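Local coordinates for protein dihydropyrimidinase (Brevibacillus agri, PDB 3SFW) that probably catalyses the zinc-dependent hydrolytic ring opening of dihydropyrimidines, at residues R223-T228 and W257-E262; V238-A243 and R247-A252; D298-A303 and G307-V312. All coordinates share one frame; numbering follows the deposited sequence.

Contact 1 (R223-T228 and W257-E262)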
ATOM      1  N   ARG A 223       1.655  15.066  -4.797  1.00 10.97           N
ATOM      2  CA  ARG A 223       0.810  16.139  -5.342  1.00 11.11           C
ATOM      3  C   ARG A 223       1.025  16.244  -6.846  1.00 10.92           C
ATOM      4  O   ARG A 223       0.050  16.320  -7.617  1.00 11.01           O
ATOM      5  CB  ARG A 223       1.122  17.467  -4.654  1.00 12.44           C
ATOM      6  CG  ARG A 223       0.349  18.670  -5.253  1.00 11.02           C
ATOM      7  CD  ARG A 223       0.176  19.752  -4.164  1.00 10.08           C
ATOM      8  NE  ARG A 223       1.374  19.872  -3.316  1.00 10.01           N
ATOM      9  CZ  ARG A 223       2.363  20.739  -3.495  1.00 10.28           C
ATOM     10  NH1 ARG A 223       3.446  20.670  -2.725  1.00 11.16           N
ATOM     11  NH2 ARG A 223       2.227  21.735  -4.390  1.00 10.72           N
ATOM     12  N   ALA A 224       2.285  16.224  -7.282  1.00  9.91           N
ATOM     13  CA  ALA A 224       2.526  16.332  -8.735  1.00  9.95           C
ATOM     14  C   ALA A 224       1.922  15.106  -9.449  1.00 10.90           C
ATOM     15  O   ALA A 224       1.332  15.225 -10.541  1.00 10.56           O
ATOM     16  CB  ALA A 224       4.017  16.441  -8.998  1.00  8.10           C
ATOM     17  N   ILE A 225       1.984  13.946  -8.797  1.00 10.09           N
ATOM     18  CA  ILE A 225       1.456  12.724  -9.393  1.00 10.94           C
ATOM     19  C   ILE A 225      -0.078  12.788  -9.512  1.00 13.18           C
ATOM     20  O   ILE A 225      -0.630  12.480 -10.562  1.00 11.27           O
ATOM     21  CB  ILE A 225       1.852  11.485  -8.548  1.00  9.49           C
ATOM     22  CG1 ILE A 225       3.289  11.109  -8.872  1.00  7.97           C
ATOM     23  CG2 ILE A 225       0.842  10.331  -8.783  1.00  9.54           C
ATOM     24  CD1 ILE A 225       3.908  10.142  -7.866  1.00 11.92           C
ATOM     25  N   ALA A 226      -0.749  13.292  -8.485  1.00 10.05           N
ATOM     26  CA  ALA A 226      -2.204  13.394  -8.518  1.00 11.21           C
ATOM     27  C   ALA A 226      -2.670  14.354  -9.620  1.00 11.17           C
ATOM     28  O   ALA A 226      -3.642  14.069 -10.351  1.00 12.06           O
ATOM     29  CB  ALA A 226      -2.738  13.898  -7.148  1.00 10.43           C
ATOM     30  N   LEU A 227      -1.985  15.479  -9.750  1.00 11.97           N
ATOM     31  CA  LEU A 227      -2.373  16.476 -10.746  1.00 10.68           C
ATOM     32  C   LEU A 227      -2.089  15.924 -12.139  1.00 11.24           C
ATOM     33  O   LEU A 227      -2.865  16.140 -13.067  1.00 11.53           O
ATOM     34  CB  LEU A 227      -1.549  17.769 -10.522  1.00 10.77           C
ATOM     35  CG  LEU A 227      -2.253  18.851  -9.675  1.00 13.95           C
ATOM     36  CD1 LEU A 227      -2.774  18.287  -8.343  1.00 14.72           C
ATOM     37  CD2 LEU A 227      -1.284  19.992  -9.447  1.00 14.63           C
ATOM     38  N   THR A 228      -1.023  15.145 -12.276  1.00  9.88           N
ATOM     39  CA  THR A 228      -0.746  14.462 -13.545  1.00  8.36           C
ATOM     40  C   THR A 228      -1.867  13.473 -13.915  1.00 11.89           C
ATOM     41  O   THR A 228      -2.316  13.479 -15.042  1.00 12.60           O
ATOM     42  CB  THR A 228       0.623  13.706 -13.537  1.00 10.63           C
ATOM     43  OG1 THR A 228       1.661  14.664 -13.322  1.00  9.64           O
ATOM     44  CG2 THR A 228       0.864  13.008 -14.858  1.00 11.14           C
ATOM     45  N   TRP A 257      -0.292   4.959 -14.533  1.00 11.46           N
ATOM     46  CA  TRP A 257      -0.070   6.350 -14.876  1.00 13.48           C
ATOM     47  C   TRP A 257       1.304   6.562 -15.488  1.00 14.13           C
ATOM     48  O   TRP A 257       2.240   5.770 -15.270  1.00 14.03           O
ATOM     49  CB  TRP A 257      -0.287   7.265 -13.692  1.00 14.20           C
ATOM     50  CG  TRP A 257      -1.687   7.103 -13.123  1.00 15.47           C
ATOM     51  CD1 TRP A 257      -2.780   6.586 -13.767  1.00 19.68           C
ATOM     52  CD2 TRP A 257      -2.120   7.457 -11.823  1.00 16.67           C
ATOM     53  NE1 TRP A 257      -3.887   6.636 -12.950  1.00 18.81           N
ATOM     54  CE2 TRP A 257      -3.515   7.198 -11.759  1.00 16.23           C
ATOM     55  CE3 TRP A 257      -1.511   8.121 -10.752  1.00 19.00           C
ATOM     56  CZ2 TRP A 257      -4.278   7.490 -10.633  1.00 21.53           C
ATOM     57  CZ3 TRP A 257      -2.276   8.433  -9.645  1.00 22.78           C
ATOM     58  CH2 TRP A 257      -3.646   8.112  -9.586  1.00 22.13           C
ATOM     59  N   ASN A 258       1.411   7.609 -16.309  1.00 10.40           N
ATOM     60  CA  ASN A 258       2.660   7.863 -17.050  1.00 12.34           C
ATOM     61  C   ASN A 258       3.586   8.773 -16.239  1.00 12.97           C
ATOM     62  O   ASN A 258       3.665   9.988 -16.453  1.00 11.15           O
ATOM     63  CB  ASN A 258       2.310   8.408 -18.441  1.00 13.43           C
ATOM     64  CG  ASN A 258       1.495   7.375 -19.241  1.00 18.03           C
ATOM     65  OD1 ASN A 258       1.826   6.183 -19.201  1.00 17.34           O
ATOM     66  ND2 ASN A 258       0.322   7.767 -19.697  1.00 19.52           N
ATOM     67  N   VAL A 259       4.138   8.162 -15.187  1.00  9.66           N
ATOM     68  CA  VAL A 259       4.972   8.847 -14.218  1.00  8.73           C
ATOM     69  C   VAL A 259       6.338   8.174 -14.268  1.00  9.42           C
ATOM     70  O   VAL A 259       6.449   6.939 -14.109  1.00 11.39           O
ATOM     71  CB  VAL A 259       4.384   8.721 -12.793  1.00 12.07           C
ATOM     72  CG1 VAL A 259       5.395   9.290 -11.721  1.00 11.16           C
ATOM     73  CG2 VAL A 259       3.000   9.452 -12.740  1.00 13.41           C
ATOM     74  N   TYR A 260       7.373   9.001 -14.474  1.00  7.68           N
ATOM     75  CA  TYR A 260       8.767   8.532 -14.572  1.00  8.77           C
ATOM     76  C   TYR A 260       9.583   9.221 -13.514  1.00  9.26           C
ATOM     77  O   TYR A 260       9.200  10.278 -13.039  1.00 10.76           O
ATOM     78  CB  TYR A 260       9.365   8.939 -15.952  1.00  7.81           C
ATOM     79  CG  TYR A 260       8.474   8.439 -17.063  1.00  8.99           C
ATOM     80  CD1 TYR A 260       7.530   9.284 -17.647  1.00 12.39           C
ATOM     81  CD2 TYR A 260       8.443   7.091 -17.400  1.00 12.03           C
ATOM     82  CE1 TYR A 260       6.619   8.822 -18.588  1.00 12.51           C
ATOM     83  CE2 TYR A 260       7.565   6.633 -18.387  1.00 13.98           C
ATOM     84  CZ  TYR A 260       6.661   7.525 -18.976  1.00 16.94           C
ATOM     85  OH  TYR A 260       5.781   7.099 -19.950  1.00 20.76           O
ATOM     86  N   GLY A 261      10.702   8.591 -13.118  1.00  9.62           N
ATOM     87  CA  GLY A 261      11.578   9.173 -12.086  1.00  9.21           C
ATOM     88  C   GLY A 261      13.056   9.074 -12.414  1.00  8.26           C
ATOM     89  O   GLY A 261      13.527   8.096 -13.022  1.00 10.20           O
ATOM     90  N   GLU A 262      13.787  10.091 -11.950  1.00  8.98           N
ATOM     91  CA  GLU A 262      15.219  10.208 -12.123  1.00  8.09           C
ATOM     92  C   GLU A 262      15.849  10.147 -10.731  1.00  7.02           C
ATOM     93  O   GLU A 262      15.284  10.685  -9.775  1.00 10.88           O
ATOM     94  CB  GLU A 262      15.473  11.619 -12.655  1.00 10.43           C
ATOM     95  CG  GLU A 262      16.933  12.010 -12.866  1.00  7.85           C
ATOM     96  CD  GLU A 262      16.987  13.513 -13.203  1.00 12.28           C
ATOM     97  OE1 GLU A 262      17.062  14.340 -12.245  1.00 10.74           O
ATOM     98  OE2 GLU A 262      16.859  13.844 -14.406  1.00 10.86           O
TER
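Ile225 and Val259 bring the helix 223-228 and the segment 257-262 closest together, with their CA atoms 7.1 Å apart. No hydrogen bond joins the two backbones. Asn258 is the centre of an inverse gamma turn.

Ile225 is the main side chain on the helix. Its two branches go to different partners. CG2 lies anti to the backbone N and meets the rim of the Trp257 indole, near the ring plane, with Ile225 CG2 to Trp257 CZ3 at 3.8 Å. CG1 lies beside the backbone N, chi1 -79°, and touches the strand at Val259 CG1, 4.0 Å from Ile225 CG1. The Ile225 side chain crosses those of Trp257 and Val259 at about a right angle. One turn on, Thr228 faces the strand with its methyl; Thr228 CG2 is 4.4 Å from Asn258 O. Its hydroxyl turns back to its own helix, where Thr228 OG1 donates to Ala224 O at 2.9 Å. Ala224 O also accepts from Thr228 N, and the two donors approach from opposite faces of the carbonyl plane.

The side-chain oxygen Asn258 OD1 accepts a hydrogen bond from Lys305 NZ of a neighbouring subunit. Ala252 of helix 243-254 touches Ile225, Trp257 and Val259. Leu235 of the adjacent parallel strand 234-237 packs on Ile225 and Thr228. The contact thus joins helix 214-230 to strand 258-263 within the amidohydrolase barrel.

Contact 2 (V238-A243 and R247-A252). With ZN (zinc ion), chain D; ACT (acetate ion), chain C.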
ATOM      1  N   VAL A 238      12.273  14.857 -11.090  1.00  8.71           N
ATOM      2  CA  VAL A 238      13.749  14.932 -11.150  1.00 10.55           C
ATOM      3  C   VAL A 238      14.287  14.651  -9.730  1.00  8.82           C
ATOM      4  O   VAL A 238      13.538  14.720  -8.755  1.00 10.83           O
ATOM      5  CB  VAL A 238      14.293  16.330 -11.610  1.00  9.10           C
ATOM      6  CG1 VAL A 238      13.684  16.739 -12.978  1.00  9.23           C
ATOM      7  CG2 VAL A 238      13.963  17.421 -10.564  1.00  9.06           C
ATOM      8  N   HIS A 239      15.559  14.262  -9.668  1.00  9.04           N
ATOM      9  CA  HIS A 239      16.251  13.977  -8.398  1.00 10.53           C
ATOM     10  C   HIS A 239      15.337  13.410  -7.309  1.00 12.49           C
ATOM     11  O   HIS A 239      15.212  14.005  -6.245  1.00 10.13           O
ATOM     12  CB  HIS A 239      17.088  15.200  -7.865  1.00  9.99           C
ATOM     13  CG  HIS A 239      16.351  16.524  -7.804  1.00  9.29           C
ATOM     14  ND1 HIS A 239      15.107  16.675  -7.211  1.00 10.37           N
ATOM     15  CD2 HIS A 239      16.764  17.777  -8.144  1.00  9.68           C
ATOM     16  CE1 HIS A 239      14.760  17.962  -7.252  1.00 10.06           C
ATOM     17  NE2 HIS A 239      15.761  18.644  -7.795  1.00  9.98           N
ATOM     18  N   VAL A 240      14.845  12.186  -7.520  1.00  7.75           N
ATOM     19  CA  VAL A 240      14.162  11.441  -6.437  1.00 11.66           C
ATOM     20  C   VAL A 240      15.242  10.999  -5.407  1.00 10.83           C
ATOM     21  O   VAL A 240      16.255  10.394  -5.794  1.00  9.87           O
ATOM     22  CB  VAL A 240      13.413  10.198  -7.026  1.00 10.08           C
ATOM     23  CG1 VAL A 240      12.792   9.330  -5.893  1.00 11.09           C
ATOM     24  CG2 VAL A 240      12.322  10.662  -7.978  1.00  9.50           C
ATOM     25  N   SER A 241      15.102  11.410  -4.129  1.00  9.35           N
ATOM     26  CA  SER A 241      16.211  11.161  -3.187  1.00 10.38           C
ATOM     27  C   SER A 241      15.855  10.187  -2.089  1.00 11.34           C
ATOM     28  O   SER A 241      16.726   9.782  -1.295  1.00 11.67           O
ATOM     29  CB  SER A 241      16.684  12.485  -2.544  1.00 11.06           C
ATOM     30  OG  SER A 241      15.729  12.974  -1.601  1.00 12.04           O
ATOM     31  N   CYS A 242      14.570   9.895  -1.933  1.00 10.79           N
ATOM     32  CA  CYS A 242      14.137   9.193  -0.722  1.00 12.60           C
ATOM     33  C   CYS A 242      13.056   8.175  -0.950  1.00 12.94           C
ATOM     34  O   CYS A 242      12.331   8.197  -1.968  1.00 10.72           O
ATOM     35  CB  CYS A 242      13.685  10.164   0.362  1.00 11.18           C
ATOM     36  SG  CYS A 242      12.188  11.110  -0.032  1.00 15.55           S
ATOM     37  N   ALA A 243      12.997   7.221  -0.025  1.00 13.87           N
ATOM     38  CA  ALA A 243      12.042   6.114  -0.124  1.00 12.04           C
ATOM     39  C   ALA A 243      10.601   6.594  -0.146  1.00 11.64           C
ATOM     40  O   ALA A 243       9.783   6.043  -0.898  1.00 11.03           O
ATOM     41  CB  ALA A 243      12.259   5.089   1.054  1.00 10.74           C
ATOM     42  N   ARG A 247       8.207   5.241  -3.118  1.00 10.64           N
ATOM     43  CA  ARG A 247       6.946   4.505  -2.880  1.00 13.15           C
ATOM     44  C   ARG A 247       5.775   5.111  -3.663  1.00 11.03           C
ATOM     45  O   ARG A 247       4.928   4.392  -4.168  1.00 12.54           O
ATOM     46  CB  ARG A 247       6.587   4.521  -1.361  1.00 12.08           C
ATOM     47  CG  ARG A 247       7.593   3.741  -0.554  1.00 13.06           C
ATOM     48  CD  ARG A 247       7.516   4.101   0.941  1.00 16.09           C
ATOM     49  NE  ARG A 247       8.648   3.528   1.654  1.00 17.36           N
ATOM     50  CZ  ARG A 247       9.033   3.919   2.867  1.00 19.10           C
ATOM     51  NH1 ARG A 247       8.370   4.891   3.480  1.00 19.96           N
ATOM     52  NH2 ARG A 247      10.079   3.355   3.456  1.00 19.13           N
ATOM     53  N   ARG A 248       5.699   6.439  -3.692  1.00 10.05           N
ATOM     54  CA  ARG A 248       4.611   7.138  -4.377  1.00 12.21           C
ATOM     55  C   ARG A 248       4.693   6.948  -5.899  1.00 11.69           C
ATOM     56  O   ARG A 248       3.667   6.731  -6.579  1.00 10.81           O
ATOM     57  CB  ARG A 248       4.621   8.614  -4.035  1.00 14.30           C
ATOM     58  CG  ARG A 248       4.096   8.907  -2.598  1.00 15.03           C
ATOM     59  CD  ARG A 248       4.534  10.240  -2.196  1.00 18.45           C
ATOM     60  NE  ARG A 248       4.220  10.569  -0.783  1.00 19.67           N
ATOM     61  CZ  ARG A 248       3.089  11.150  -0.358  1.00 20.96           C
ATOM     62  NH1 ARG A 248       2.039  11.312  -1.168  1.00 18.88           N
ATOM     63  NH2 ARG A 248       3.053  11.660   0.867  1.00 18.16           N
ATOM     64  N   ILE A 249       5.906   6.978  -6.418  1.00 11.73           N
ATOM     65  CA  ILE A 249       6.125   6.781  -7.868  1.00 10.31           C
ATOM     66  C   ILE A 249       5.774   5.341  -8.212  1.00  9.77           C
ATOM     67  O   ILE A 249       5.071   5.074  -9.201  1.00 10.00           O
ATOM     68  CB  ILE A 249       7.572   7.125  -8.280  1.00  8.91           C
ATOM     69  CG1 ILE A 249       7.746   8.647  -8.237  1.00 11.04           C
ATOM     70  CG2 ILE A 249       7.879   6.662  -9.748  1.00  8.05           C
ATOM     71  CD1 ILE A 249       9.241   9.105  -8.232  1.00 10.56           C
ATOM     72  N   ALA A 250       6.211   4.402  -7.358  1.00 11.11           N
ATOM     73  CA  ALA A 250       5.848   2.979  -7.617  1.00 11.59           C
ATOM     74  C   ALA A 250       4.346   2.731  -7.594  1.00  9.60           C
ATOM     75  O   ALA A 250       3.826   1.998  -8.471  1.00  9.93           O
ATOM     76  CB  ALA A 250       6.573   2.031  -6.640  1.00 11.20           C
ATOM     77  N   GLU A 251       3.641   3.327  -6.633  1.00 11.78           N
ATOM     78  CA  GLU A 251       2.157   3.198  -6.598  1.00 10.50           C
ATOM     79  C   GLU A 251       1.510   3.796  -7.837  1.00 11.71           C
ATOM     80  O   GLU A 251       0.579   3.191  -8.404  1.00 11.21           O
ATOM     81  CB  GLU A 251       1.527   3.970  -5.427  1.00 18.17           C
ATOM     82  CG  GLU A 251       2.008   3.716  -4.073  1.00 32.47           C
ATOM     83  CD  GLU A 251       1.507   4.824  -3.117  1.00 35.70           C
ATOM     84  OE1 GLU A 251       0.405   5.427  -3.417  1.00 32.13           O
ATOM     85  OE2 GLU A 251       2.232   5.084  -2.106  1.00 38.05           O
ATOM     86  N   ALA A 252       1.974   4.992  -8.256  1.00  9.81           N
ATOM     87  CA  ALA A 252       1.430   5.636  -9.462  1.00 11.27           C
ATOM     88  C   ALA A 252       1.648   4.741 -10.699  1.00 12.67           C
ATOM     89  O   ALA A 252       0.731   4.541 -11.503  1.00 11.32           O
ATOM     90  CB  ALA A 252       2.102   7.001  -9.701  1.00 11.32           C
TER
HETATM   91 ZN    ZN D 501      16.005  20.736  -8.390  1.00 15.91          ZN
HETATM   92  C   ACT C 462      11.129   0.877   0.874  1.00 21.25           C
HETATM   93  O   ACT C 462      11.550   1.145   2.026  1.00 22.48           O
HETATM   94  OXT ACT C 462      11.495  -0.215   0.286  1.00 24.02           O
HETATM   95  CH3 ACT C 462      10.256   1.841   0.241  1.00  9.66           C
HETATM   96  O   HOH W   1      16.569  22.752  -8.602  1.00 15.51           O
HETATM   97  O   HOH W   2      17.530  21.207  -6.821  1.00 18.53           O
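Val240 meets Ile249 across this contact, one residue after the zinc-binding His239. Val238 comes first, and its CG2 sits over the centre of the His239 ring, 3.4 Å above the plane. His239 NE2 binds a zinc ion at 2.2 Å. His183 and the carboxylated Lys150 are ligands of the same metal, and two waters also coordinate it. Val240 turns toward the helix. Its CG2, beside the backbone N, meets the end of Ile249 tip to tip, with Val240 CG2 to Ile249 CD1 a tight 3.5 Å. Ser241 OG is hydrogen-bonded to Glu217 and Arg292. Cys242 takes the N-cap position, and Ala243 begins the helix.

Ala243 O accepts a nearly straight bond from Arg247 N, 2.8 Å long with an N-H...O angle of 168°. The Arg247 chain is extended from CG to NE, which carries its guanidinium back beside Ala243. Ala243 CB lies over one face of that group, offset toward the rim, 3.7 Å from Arg247 NH2. An acetate modelled beside the guanidinium, probably from the crystallisation liquor, is doubtfully placed.

A metal-binding histidine just beyond a barrel strand, followed by a loop into the next helix, is typical of the binuclear zinc site of TIM-barrel amidohydrolases.

Contact 3 (D298-A303 and G307-V312)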
ATOM      1  N   ASP A 298      19.741   2.363  -0.674  1.00 14.51           N
ATOM      2  CA  ASP A 298      19.418   1.041  -1.245  1.00 18.94           C
ATOM      3  C   ASP A 298      18.016   0.965  -1.849  1.00 13.33           C
ATOM      4  O   ASP A 298      17.775   0.171  -2.787  1.00 14.49           O
ATOM      5  CB  ASP A 298      19.684  -0.121  -0.278  1.00 22.54           C
ATOM      6  CG  ASP A 298      21.164  -0.582  -0.312  1.00 33.13           C
ATOM      7  OD1 ASP A 298      21.608  -1.126   0.716  1.00 38.20           O
ATOM      8  OD2 ASP A 298      21.893  -0.379  -1.337  1.00 34.19           O
ATOM      9  N   VAL A 299      17.095   1.744  -1.289  1.00 14.31           N
ATOM     10  CA  VAL A 299      15.758   1.850  -1.884  1.00 11.24           C
ATOM     11  C   VAL A 299      15.850   2.479  -3.298  1.00 12.55           C
ATOM     12  O   VAL A 299      15.192   2.010  -4.231  1.00 11.00           O
ATOM     13  CB  VAL A 299      14.810   2.647  -0.990  1.00 10.03           C
ATOM     14  CG1 VAL A 299      13.360   2.688  -1.616  1.00 11.02           C
ATOM     15  CG2 VAL A 299      14.700   1.995   0.440  1.00 12.39           C
ATOM     16  N   LEU A 300      16.681   3.514  -3.457  1.00 11.66           N
ATOM     17  CA  LEU A 300      16.946   4.068  -4.826  1.00 11.56           C
ATOM     18  C   LEU A 300      17.577   3.035  -5.802  1.00 13.00           C
ATOM     19  O   LEU A 300      17.143   2.893  -6.967  1.00 10.95           O
ATOM     20  CB  LEU A 300      17.846   5.317  -4.750  1.00 10.66           C
ATOM     21  CG  LEU A 300      17.240   6.477  -3.957  1.00 10.10           C
ATOM     22  CD1 LEU A 300      18.317   7.540  -3.768  1.00 10.65           C
ATOM     23  CD2 LEU A 300      16.001   7.103  -4.648  1.00 10.43           C
ATOM     24  N   TRP A 301      18.564   2.284  -5.321  1.00 12.46           N
ATOM     25  CA  TRP A 301      19.199   1.285  -6.161  1.00 11.39           C
ATOM     26  C   TRP A 301      18.185   0.229  -6.547  1.00 12.12           C
ATOM     27  O   TRP A 301      18.138  -0.158  -7.708  1.00 12.99           O
ATOM     28  CB  TRP A 301      20.367   0.583  -5.426  1.00 13.89           C
ATOM     29  CG  TRP A 301      21.695   1.394  -5.384  1.00 12.05           C
ATOM     30  CD1 TRP A 301      22.381   1.817  -4.248  1.00 13.55           C
ATOM     31  CD2 TRP A 301      22.495   1.753  -6.488  1.00 12.04           C
ATOM     32  NE1 TRP A 301      23.560   2.434  -4.616  1.00 13.64           N
ATOM     33  CE2 TRP A 301      23.646   2.419  -5.991  1.00 12.59           C
ATOM     34  CE3 TRP A 301      22.367   1.572  -7.883  1.00 12.76           C
ATOM     35  CZ2 TRP A 301      24.656   2.865  -6.825  1.00 14.01           C
ATOM     36  CZ3 TRP A 301      23.352   2.070  -8.698  1.00 14.73           C
ATOM     37  CH2 TRP A 301      24.490   2.681  -8.177  1.00 15.61           C
ATOM     38  N   SER A 302      17.383  -0.214  -5.581  1.00 12.95           N
ATOM     39  CA  SER A 302      16.292  -1.201  -5.866  1.00 12.72           C
ATOM     40  C   SER A 302      15.344  -0.668  -6.940  1.00 11.31           C
ATOM     41  O   SER A 302      14.860  -1.412  -7.787  1.00 12.23           O
ATOM     42  CB  SER A 302      15.474  -1.468  -4.601  1.00 12.37           C
ATOM     43  OG  SER A 302      16.193  -2.282  -3.711  1.00 20.56           O
ATOM     44  N   ALA A 303      15.022   0.620  -6.853  1.00  8.77           N
ATOM     45  CA  ALA A 303      14.040   1.204  -7.763  1.00 10.11           C
ATOM     46  C   ALA A 303      14.625   1.249  -9.172  1.00  9.91           C
ATOM     47  O   ALA A 303      13.911   1.040 -10.156  1.00  9.87           O
ATOM     48  CB  ALA A 303      13.653   2.653  -7.276  1.00 13.17           C
ATOM     49  N   GLY A 307      13.068  -0.971 -12.204  1.00 10.91           N
ATOM     50  CA  GLY A 307      12.412  -0.154 -13.275  1.00 13.88           C
ATOM     51  C   GLY A 307      11.411   0.883 -12.770  1.00 14.11           C
ATOM     52  O   GLY A 307      10.590   1.382 -13.540  1.00 13.45           O
ATOM     53  N   ILE A 308      11.393   1.115 -11.462  1.00  9.88           N
ATOM     54  CA  ILE A 308      10.517   2.142 -10.848  1.00  9.57           C
ATOM     55  C   ILE A 308      11.090   3.579 -11.061  1.00 10.53           C
ATOM     56  O   ILE A 308      10.319   4.508 -11.275  1.00 11.77           O
ATOM     57  CB  ILE A 308      10.389   1.878  -9.310  1.00 10.29           C
ATOM     58  CG1 ILE A 308       9.622   0.561  -9.102  1.00 10.92           C
ATOM     59  CG2 ILE A 308       9.638   3.046  -8.596  1.00 13.09           C
ATOM     60  CD1 ILE A 308       9.800  -0.115  -7.713  1.00 12.04           C
ATOM     61  N   LEU A 309      12.410   3.705 -11.047  1.00 10.08           N
ATOM     62  CA  LEU A 309      13.133   4.903 -11.561  1.00 10.02           C
ATOM     63  C   LEU A 309      13.813   4.523 -12.852  1.00 11.34           C
ATOM     64  O   LEU A 309      14.260   3.346 -12.993  1.00 12.43           O
ATOM     65  CB  LEU A 309      14.236   5.327 -10.572  1.00  9.13           C
ATOM     66  CG  LEU A 309      13.626   5.756  -9.208  1.00 10.62           C
ATOM     67  CD1 LEU A 309      14.813   6.094  -8.296  1.00 11.24           C
ATOM     68  CD2 LEU A 309      12.678   7.009  -9.345  1.00 12.71           C
ATOM     69  N   GLN A 310      13.795   5.432 -13.833  1.00  9.02           N
ATOM     70  CA  GLN A 310      14.245   5.062 -15.216  1.00 10.73           C
ATOM     71  C   GLN A 310      15.573   5.701 -15.656  1.00 11.27           C
ATOM     72  O   GLN A 310      16.189   5.240 -16.624  1.00 10.79           O
ATOM     73  CB  GLN A 310      13.162   5.378 -16.255  1.00 12.51           C
ATOM     74  CG  GLN A 310      11.864   4.557 -16.090  1.00 14.03           C
ATOM     75  CD  GLN A 310      11.039   5.029 -14.878  1.00 14.07           C
ATOM     76  OE1 GLN A 310      10.532   4.213 -14.081  1.00 18.07           O
ATOM     77  NE2 GLN A 310      10.957   6.319 -14.702  1.00  8.58           N
ATOM     78  N   THR A 311      16.008   6.760 -14.975  1.00  9.60           N
ATOM     79  CA  THR A 311      17.169   7.550 -15.464  1.00  9.35           C
ATOM     80  C   THR A 311      18.047   8.030 -14.304  1.00  6.75           C
ATOM     81  O   THR A 311      17.611   8.124 -13.140  1.00  8.65           O
ATOM     82  CB  THR A 311      16.740   8.832 -16.229  1.00  9.46           C
ATOM     83  OG1 THR A 311      15.991   9.674 -15.313  1.00 11.19           O
ATOM     84  CG2 THR A 311      15.873   8.468 -17.453  1.00 11.10           C
ATOM     85  N   VAL A 312      19.291   8.372 -14.651  1.00  8.23           N
ATOM     86  CA  VAL A 312      20.174   9.056 -13.678  1.00  9.79           C
ATOM     87  C   VAL A 312      20.716  10.319 -14.334  1.00 11.72           C
ATOM     88  O   VAL A 312      21.335  10.271 -15.416  1.00 11.41           O
ATOM     89  CB  VAL A 312      21.349   8.166 -13.235  1.00 10.18           C
ATOM     90  CG1 VAL A 312      22.322   8.998 -12.312  1.00 10.37           C
ATOM     91  CG2 VAL A 312      20.849   6.939 -12.491  1.00 10.85           C
TER
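Ala303 O receives the backbone N-H groups of Ile308 and Leu309 where helix 295-305 turns into the next strand of the amidohydrolase TIM barrel, 311-312. This is an alpha-to-beta connection of the barrel. The bond from Ile308 N to Ala303 O is 2.8 Å but weak, because its N-H...O angle is only 129°. The bond from Leu309 N to Ala303 O is longer, 3.2 Å, but straighter at 168°. Its donor stands well above the carbonyl plane, 69° out of it. One buried carbonyl near the helix end therefore serves two successive amides and ties the turn back to the helix.

Further along, the backbone of Gln310 bonds to Gly261 and that of Thr311 to Thr263, both on strand 258-263. Thr311 OG1 is hydrogen-bonded to the hydroxyl of Tyr236, and Val312 O accepts from Arg345.

Apolar side chains meet beside these bonds. Ala303 points its methyl at the second segment, where Ala303 CB is 3.9 Å from Ile308 CB. Leu300 slants across Leu309, with Leu300 CD2 4.0 Å from Leu309 CD1. Val246 of helix 243-254 packs on both Leu300 and Ala303. Leu309 has CG beside its backbone N, which sets Leu309 CG 3.7 Å from Ala303 CB.

In the fold
From the N terminus, helix 214-230 comes first. It leads to strand 234-237 and then to contact 2, where the loop 238-243 meets the following helix. Contact 2 is nested inside the longer loop that contact 1 closes when the chain reaches strand 258-263. Contact 3 comes later, in series with both, and closes the short turn from helix 295-305 to strand 311-312. Glu262 joins contacts 1 and 2: its backbone O probably bonds to Val240 N. Gly261 CA packs on Leu309 CD2 and links contacts 1 and 3, where strands 258-263 and 311-312 are neighbours in the sheet. Ala243 packs on Val299 between contacts 2 and 3. All three contacts touch the same neighbouring subunit.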